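Local coordinates for protein putative NAD(P)H nitroreductase ydfN (Bacillus subtilis, PDB 3BEM) that is a putative FMN-dependent NAD(P)H nitroreductase that works as a homodimer and may contribute to the breakdown of aromatic compounds, at residues E38-M43 with T63-D68; V89-G94 with R178-D183; Q100-I105 with D126-Y131. The protein carries 3 engineered substitutions. All coordinates share one frame; numbering follows the deposited sequence. Where two conformers were deposited one is given.

Contact 1. Residues E38-M43 with T63-D68; sequences EDLNEM and TVLDQD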
# COMPACT_ATOMS: atom_id res chain seq x y z
N GLU B 38 2.91 -3.82 23.48
CA GLU B 38 3.17 -2.37 23.58
C GLU B 38 3.96 -1.83 22.37
O GLU B 38 3.65 -0.78 21.82
CB GLU B 38 3.91 -2.04 24.87
CG GLU B 38 3.10 -2.28 26.15
CD GLU B 38 3.93 -2.85 27.29
OE1 GLU B 38 5.10 -3.20 27.08
OE2 GLU B 38 3.40 -2.95 28.40
N ASP B 39 5.03 -2.55 21.98
CA ASP B 39 5.81 -2.17 20.78
C ASP B 39 4.90 -2.06 19.58
O ASP B 39 4.97 -1.11 18.79
CB ASP B 39 6.84 -3.24 20.44
CG ASP B 39 7.96 -3.37 21.47
OD1 ASP B 39 8.44 -2.33 21.99
OD2 ASP B 39 8.42 -4.52 21.74
N LEU B 40 4.06 -3.06 19.41
CA LEU B 40 3.21 -3.18 18.25
C LEU B 40 2.07 -2.17 18.28
O LEU B 40 1.74 -1.57 17.26
CB LEU B 40 2.68 -4.61 18.12
CG LEU B 40 3.77 -5.60 17.57
CD1 LEU B 40 3.52 -7.00 18.05
CD2 LEU B 40 3.93 -5.48 16.04
N ASN B 41 1.47 -1.98 19.44
CA ASN B 41 0.39 -1.02 19.54
C ASN B 41 0.82 0.41 19.14
O ASN B 41 0.10 1.11 18.46
CB ASN B 41 -0.19 -1.03 20.95
CG ASN B 41 -1.08 -2.25 21.23
OD1 ASN B 41 -1.61 -2.92 20.32
ND2 ASN B 41 -1.29 -2.50 22.52
N GLU B 42 2.04 0.80 19.44
CA GLU B 42 2.55 2.07 18.96
C GLU B 42 2.60 2.18 17.42
O GLU B 42 2.21 3.20 16.86
CB GLU B 42 3.94 2.31 19.53
CG GLU B 42 4.56 3.62 19.05
CD GLU B 42 5.94 3.88 19.60
OE1 GLU B 42 6.57 2.97 20.19
OE2 GLU B 42 6.43 5.01 19.42
N MSE B 43 3.00 1.11 16.75
CA MSE B 43 3.00 1.07 15.32
C MSE B 43 1.57 1.12 14.78
O MSE B 43 1.27 1.82 13.81
CB MSE B 43 3.74 -0.19 14.82
CG MSE B 43 5.12 -0.27 15.32
SE MSE B 43 5.85 -2.03 14.84
CE MSE B 43 7.18 -2.17 16.18
N THR B 63 -2.11 -10.77 14.77
CA THR B 63 -0.70 -10.67 15.14
C THR B 63 -0.30 -11.86 16.01
O THR B 63 -0.79 -11.99 17.15
CB THR B 63 -0.41 -9.35 15.87
OG1 THR B 63 -0.87 -8.25 15.07
CG2 THR B 63 1.07 -9.19 16.17
N VAL B 64 0.57 -12.70 15.47
CA VAL B 64 0.92 -13.97 16.11
C VAL B 64 2.27 -13.83 16.81
O VAL B 64 3.32 -13.68 16.16
CB VAL B 64 0.97 -15.14 15.10
CG1 VAL B 64 1.17 -16.48 15.85
CG2 VAL B 64 -0.34 -15.14 14.23
N LEU B 65 2.22 -13.92 18.14
CA LEU B 65 3.41 -13.87 18.99
C LEU B 65 3.74 -15.28 19.48
O LEU B 65 4.88 -15.61 19.83
CB LEU B 65 3.16 -12.94 20.19
CG LEU B 65 2.72 -11.49 19.90
CD1 LEU B 65 2.25 -10.77 21.18
CD2 LEU B 65 3.84 -10.76 19.27
N ASP B 66 2.72 -16.12 19.51
CA ASP B 66 2.89 -17.48 20.03
C ASP B 66 3.82 -18.33 19.17
O ASP B 66 3.54 -18.59 18.01
CB ASP B 66 1.52 -18.17 20.18
CG ASP B 66 1.63 -19.50 20.92
OD1 ASP B 66 2.01 -20.52 20.30
OD2 ASP B 66 1.38 -19.52 22.14
N GLN B 67 4.92 -18.81 19.76
CA GLN B 67 5.90 -19.51 18.99
C GLN B 67 5.38 -20.85 18.45
O GLN B 67 5.74 -21.28 17.35
CB GLN B 67 7.19 -19.67 19.79
CG GLN B 67 8.33 -20.18 18.99
CD GLN B 67 8.73 -19.30 17.81
OE1 GLN B 67 8.37 -18.13 17.71
NE2 GLN B 67 9.52 -19.88 16.93
N ASP B 68 4.51 -21.51 19.19
CA ASP B 68 3.98 -22.77 18.69
C ASP B 68 3.15 -22.53 17.42
O ASP B 68 3.20 -23.30 16.46
CB ASP B 68 3.11 -23.44 19.75
CG ASP B 68 2.57 -24.80 19.30
OD1 ASP B 68 3.39 -25.67 18.98
OD2 ASP B 68 1.34 -24.96 19.28
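Leu-40 reaches out from helix 37-47 and sets one methyl, CD1, into the notch between Thr-63 and Leu-65. The tight part of the contact is this single methyl. CD1 meets Thr-63 CG2 at 3.8 Å, the two side chains pointing at each other tip to tip, and it lies 4.0 Å from Leu-65 CD2, where the two leucines instead run past one another in opposite directions. With chi1 of Thr-63 at -53°, OG1 lies next to the backbone N and CG2 opposite it, so that carbon, not the hydroxyl, faces Leu-40. The hydroxyl OG1 is thereby turned aside, 5.5 Å from Leu-40 CD1. The backbones stay well apart, with 9.0 Å between the CA atoms of Leu-40 and Thr-63, so the side chains do all the bridging.

Strand 59-64 is the outermost strand, within this chain, of the antiparallel sheet at the heart of the nitroreductase fold, and helix 37-47 packs over it here. The sheet does not stop at this edge: Thr-63 pairs in parallel with a strand of the second subunit, and Tyr-217 of that subunit packs on both Leu-40 and Thr-63. Phe-154 of helix 136-161 covers Leu-40 further.

The looser side lies at Leu-65, where the strand has given way to a loop and burial is less complete. Its second methyl, CD1, stays 5.1 Å from Leu-40 CD1, and the side chain rests on Ile-35 and Lys-37. Beyond it Asp-66 caps the start of helix 67-76, its OD1 accepting a hydrogen bond from Val-69 N.

Contact 2. Residues V89-G94 with R178-D183; sequences VLLVLG and RILNID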
# COMPACT_ATOMS: atom_id res chain seq x y z
N VAL B 89 4.61 -12.78 13.59
CA VAL B 89 4.10 -12.94 12.23
C VAL B 89 2.72 -12.27 12.17
O VAL B 89 1.89 -12.58 13.02
CB VAL B 89 3.96 -14.41 11.77
CG1 VAL B 89 3.51 -14.39 10.27
CG2 VAL B 89 5.25 -15.21 11.92
N LEU B 90 2.51 -11.28 11.26
CA LEU B 90 1.20 -10.62 11.12
C LEU B 90 0.53 -11.08 9.86
O LEU B 90 1.18 -11.21 8.81
CB LEU B 90 1.38 -9.10 11.03
CG LEU B 90 1.88 -8.38 12.30
CD1 LEU B 90 3.30 -8.69 12.67
CD2 LEU B 90 1.74 -6.89 11.99
N LEU B 91 -0.77 -11.36 9.95
CA LEU B 91 -1.59 -11.56 8.78
C LEU B 91 -2.37 -10.31 8.57
O LEU B 91 -3.09 -9.85 9.44
CB LEU B 91 -2.48 -12.80 8.95
CG LEU B 91 -1.73 -14.15 8.88
CD1 LEU B 91 -0.98 -14.32 7.51
CD2 LEU B 91 -0.83 -14.36 10.15
N VAL B 92 -2.20 -9.73 7.39
CA VAL B 92 -2.88 -8.53 7.02
C VAL B 92 -4.14 -8.93 6.26
O VAL B 92 -4.08 -9.49 5.18
CB VAL B 92 -2.01 -7.60 6.15
CG1 VAL B 92 -2.73 -6.25 5.93
CG2 VAL B 92 -0.57 -7.42 6.76
N LEU B 93 -5.30 -8.64 6.86
CA LEU B 93 -6.59 -9.01 6.33
C LEU B 93 -7.29 -7.78 5.76
O LEU B 93 -7.16 -6.68 6.27
CB LEU B 93 -7.50 -9.59 7.43
CG LEU B 93 -6.93 -10.76 8.22
CD1 LEU B 93 -7.93 -11.29 9.26
CD2 LEU B 93 -6.42 -11.88 7.22
N GLY B 94 -8.06 -8.01 4.69
CA GLY B 94 -8.95 -7.01 4.17
C GLY B 94 -10.38 -7.50 4.19
O GLY B 94 -10.71 -8.56 3.67
N ARG B 178 -7.43 -21.67 7.81
CA ARG B 178 -7.82 -22.81 8.65
C ARG B 178 -7.03 -22.83 9.96
O ARG B 178 -7.56 -23.13 11.01
CB ARG B 178 -7.55 -24.14 7.98
CG ARG B 178 -8.46 -24.48 6.88
CD ARG B 178 -8.33 -25.96 6.56
NE ARG B 178 -7.00 -26.31 6.09
CZ ARG B 178 -6.54 -26.07 4.86
NH1 ARG B 178 -7.32 -25.52 3.93
NH2 ARG B 178 -5.30 -26.42 4.55
N ILE B 179 -5.73 -22.57 9.88
CA ILE B 179 -4.91 -22.60 11.09
C ILE B 179 -5.29 -21.53 12.07
O ILE B 179 -5.29 -21.78 13.28
CB ILE B 179 -3.41 -22.47 10.73
CG1 ILE B 179 -2.93 -23.69 9.96
CG2 ILE B 179 -2.54 -22.28 11.97
CD1 ILE B 179 -1.66 -23.38 9.19
N LEU B 180 -5.60 -20.33 11.58
CA LEU B 180 -5.87 -19.17 12.45
C LEU B 180 -7.35 -18.88 12.64
O LEU B 180 -7.67 -17.90 13.28
CB LEU B 180 -5.18 -17.92 11.89
CG LEU B 180 -3.65 -18.06 11.79
CD1 LEU B 180 -3.06 -16.75 11.22
CD2 LEU B 180 -2.97 -18.48 13.11
N ASN B 181 -8.23 -19.70 12.08
CA ASN B 181 -9.66 -19.48 12.20
C ASN B 181 -10.13 -18.11 11.72
O ASN B 181 -10.83 -17.39 12.43
CB ASN B 181 -10.08 -19.72 13.66
CG ASN B 181 -11.58 -19.76 13.83
OD1 ASN B 181 -12.31 -20.16 12.91
ND2 ASN B 181 -12.06 -19.35 15.02
N ILE B 182 -9.80 -17.78 10.48
CA ILE B 182 -10.16 -16.50 9.92
C ILE B 182 -11.44 -16.63 9.12
O ILE B 182 -11.55 -17.51 8.29
CB ILE B 182 -8.98 -15.94 9.04
CG1 ILE B 182 -7.76 -15.59 9.94
CG2 ILE B 182 -9.44 -14.72 8.22
CD1 ILE B 182 -6.47 -15.48 9.20
N ASP B 183 -12.42 -15.74 9.37
CA ASP B 183 -13.74 -15.81 8.71
C ASP B 183 -13.63 -15.60 7.20
O ASP B 183 -12.69 -14.94 6.72
CB ASP B 183 -14.67 -14.72 9.27
CG ASP B 183 -15.31 -15.10 10.59
OD1 ASP B 183 -15.96 -16.18 10.69
OD2 ASP B 183 -15.20 -14.27 11.54
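Leu-91 and Leu-93 of strand 88-95 face the chain at the end of helix 173-180, with 9.5 Å between the CA atoms of Leu-91 and Leu-180 and 9.0 Å between those of Leu-93 and Ile-182, a gap that side chains alone fill. The strand is an inner one of the antiparallel sheet of the nitroreductase fold, lying between strands 59-64 and 186-195, and the contact packs helix 173-180 and the loop after it against one face. Alternation along the strand divides the work: Leu-91 and Leu-93 look to this face, whereas Leu-90 and Val-92 pack against helix 136-161 on the other.

Two leucine-centred pairs carry the contact, and they differ in manner. Leu-93 and Ile-182 meet end on. Leu-93 CD1 lies 3.9 Å from Ile-182 CG2, and Leu-93 CD2 is 4.1 Å from Ile-182 CD1, so each branch of one fork touches a different arm of the other. Asn-181, with a positive phi of 56°, sits where the chain turns between Leu-180 and Ile-182, and both of these neighbours send their side chains toward the strand.

Leu-91 and Leu-180, by contrast, cross at about a right angle. Leu-180 is also covered by Val-69 of helix 67-76 and by Met-218 of the second subunit, while Leu-91 leans on Met-191 of the adjoining strand, so this pair is enclosed by several parts of the dimer. In Leu-91 neither methyl extends away from CA; with chi2 at -58° both fold back beside it. The methyl CD1 of Leu-180 comes to one prong of this fork, 3.7 Å from Leu-91 CG and a tight 3.4 Å from Leu-91 CD2.

Contact 3. Residues Q100-I105 with D126-Y131; sequences QQAADI and DTVSFY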
# COMPACT_ATOMS: atom_id res chain seq x y z
N GLN B 100 -20.34 -2.61 4.75
CA GLN B 100 -21.44 -2.82 5.72
C GLN B 100 -21.28 -2.06 7.01
O GLN B 100 -22.25 -1.91 7.75
CB GLN B 100 -21.63 -4.31 6.05
CG GLN B 100 -22.19 -5.07 4.86
CD GLN B 100 -22.13 -6.60 4.98
OE1 GLN B 100 -22.57 -7.30 4.08
NE2 GLN B 100 -21.57 -7.12 6.08
N GLN B 101 -20.08 -1.57 7.32
CA GLN B 101 -19.91 -0.78 8.54
C GLN B 101 -20.01 0.72 8.29
O GLN B 101 -19.70 1.50 9.16
CB GLN B 101 -18.59 -1.06 9.20
CG GLN B 101 -18.30 -2.52 9.50
CD GLN B 101 -16.98 -2.69 10.24
OE1 GLN B 101 -16.54 -1.80 10.98
NE2 GLN B 101 -16.35 -3.85 10.05
N ALA B 102 -20.39 1.14 7.09
CA ALA B 102 -20.57 2.57 6.83
C ALA B 102 -21.53 3.23 7.85
O ALA B 102 -21.22 4.26 8.42
CB ALA B 102 -21.08 2.81 5.39
N ALA B 103 -22.68 2.62 8.08
CA ALA B 103 -23.67 3.19 9.01
C ALA B 103 -23.06 3.43 10.38
O ALA B 103 -23.28 4.47 10.98
CB ALA B 103 -24.87 2.30 9.10
N ASP B 104 -22.30 2.46 10.90
CA ASP B 104 -21.64 2.65 12.19
C ASP B 104 -20.51 3.65 12.16
O ASP B 104 -20.39 4.47 13.06
CB ASP B 104 -21.09 1.31 12.72
CG ASP B 104 -22.20 0.33 13.11
OD1 ASP B 104 -23.22 0.74 13.74
OD2 ASP B 104 -22.05 -0.87 12.76
N ILE B 105 -19.67 3.58 11.13
CA ILE B 105 -18.53 4.49 11.05
C ILE B 105 -18.95 5.97 10.96
O ILE B 105 -18.33 6.83 11.62
CB ILE B 105 -17.60 4.09 9.89
CG1 ILE B 105 -16.98 2.73 10.22
CG2 ILE B 105 -16.53 5.22 9.64
CD1 ILE B 105 -16.09 2.14 9.12
N ASP B 126 -24.73 6.27 -0.35
CA ASP B 126 -23.71 6.49 -1.37
C ASP B 126 -22.59 5.44 -1.26
O ASP B 126 -22.21 4.82 -2.26
CB ASP B 126 -23.07 7.89 -1.25
CG ASP B 126 -23.90 9.01 -1.93
OD1 ASP B 126 -24.89 8.73 -2.65
OD2 ASP B 126 -23.52 10.20 -1.75
N THR B 127 -22.07 5.23 -0.04
CA THR B 127 -20.95 4.31 0.17
C THR B 127 -21.36 2.87 -0.10
O THR B 127 -20.72 2.15 -0.84
CB THR B 127 -20.36 4.44 1.60
OG1 THR B 127 -19.82 5.76 1.77
CG2 THR B 127 -19.24 3.41 1.83
N VAL B 128 -22.47 2.45 0.48
CA VAL B 128 -22.97 1.09 0.27
C VAL B 128 -23.25 0.81 -1.20
O VAL B 128 -22.82 -0.21 -1.75
CB VAL B 128 -24.19 0.84 1.18
CG1 VAL B 128 -24.82 -0.52 0.93
CG2 VAL B 128 -23.72 0.98 2.63
N SER B 129 -23.96 1.73 -1.86
CA SER B 129 -24.27 1.51 -3.24
C SER B 129 -23.04 1.56 -4.16
O SER B 129 -23.02 0.86 -5.14
CB SER B 129 -25.37 2.46 -3.74
OG SER B 129 -24.89 3.77 -3.85
N PHE B 130 -22.04 2.37 -3.83
CA PHE B 130 -20.78 2.36 -4.59
C PHE B 130 -20.21 0.92 -4.67
O PHE B 130 -19.87 0.44 -5.75
CB PHE B 130 -19.74 3.29 -3.96
CG PHE B 130 -18.57 3.57 -4.85
CD1 PHE B 130 -17.45 2.76 -4.84
CD2 PHE B 130 -18.58 4.66 -5.71
CE1 PHE B 130 -16.36 3.00 -5.64
CE2 PHE B 130 -17.49 4.91 -6.53
CZ PHE B 130 -16.39 4.07 -6.51
N TYR B 131 -20.16 0.22 -3.54
CA TYR B 131 -19.69 -1.14 -3.50
C TYR B 131 -20.66 -2.14 -4.12
O TYR B 131 -20.29 -2.90 -5.00
CB TYR B 131 -19.36 -1.57 -2.06
CG TYR B 131 -18.03 -1.02 -1.57
CD1 TYR B 131 -17.87 0.34 -1.28
CD2 TYR B 131 -16.91 -1.84 -1.50
CE1 TYR B 131 -16.65 0.84 -0.84
CE2 TYR B 131 -15.66 -1.34 -1.04
CZ TYR B 131 -15.54 0.00 -0.75
OH TYR B 131 -14.31 0.48 -0.36
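Ala-102, in the first turn of helix 102-111, points its methyl at Thr-127 and Val-128 of helix 117-134, and the small side chain lets the CA atoms of Ala-102 and Thr-127 come within 6.9 Å. Thr-127 shows how the second helix answers. Its CB already touches, 4.2 Å from Ala-102 CB. From there the side chain divides. The methyl CG2, trans to the amide N across the CA-CB bond, carries the contact on and lies 4.1 Å from Ala-102 CB; the side chain also rests on Phe-54 of the FMN pocket. The other branch, OG1, is turned to the side of the amide N (chi1 -63°), 4.8 Å from Ala-102 CB, and finds its polar partner in the hydroxyl of Tyr-106, one turn further along helix 102-111. A weak second hydrogen bond joins OG1 to Met-123 O, a turn back in its own helix.

Val-128 adds its branch CG2, which reaches 4.2 Å from Ala-102 CB, so that the alanine methyl is met by neighbouring residues of the facing helix. The two helices follow one another in the chain and form a helical excursion from the sheet, far from the centre of the subunit; as in other nitroreductases, such an excursion probably helps to cover the flavin site. Here the excursion reaches the partner: Phe-130 packs on Gly-170, and Ile-105 on Lys-209, of the second subunit.

Between the two segments, then, the chemistry is wholly that of carbon on carbon at ordinary van der Waals separation, with no hydrogen bond across. Dispersion and the exclusion of water probably account for what this contact contributes, while the Thr-127 to Tyr-106 bond supplies a directional tie between the same two helices.

Contacts 1 and 2 share the central sheet, their centres 14 Å apart. Neighbouring strands 59-64 and 88-95 join them: Val-64 N makes a probable hydrogen bond of 2.8 Å to Val-89 O. In addition, Val-64 CG2 packs 4.2 Å from Leu-91 CD2. Contact 3 stands apart on the helical excursion that follows strand 88-95: its centre is 24 Å from that of contact 2 and 31 Å from that of contact 1. None of the three holds the flavin directly. In contact 3 the side chain of Thr-127 lies about 9 Å from a bound FMN. In contact 2 that of Leu-91 is about 11 Å from a bound FMN. All three contacts have packing partners on the second subunit.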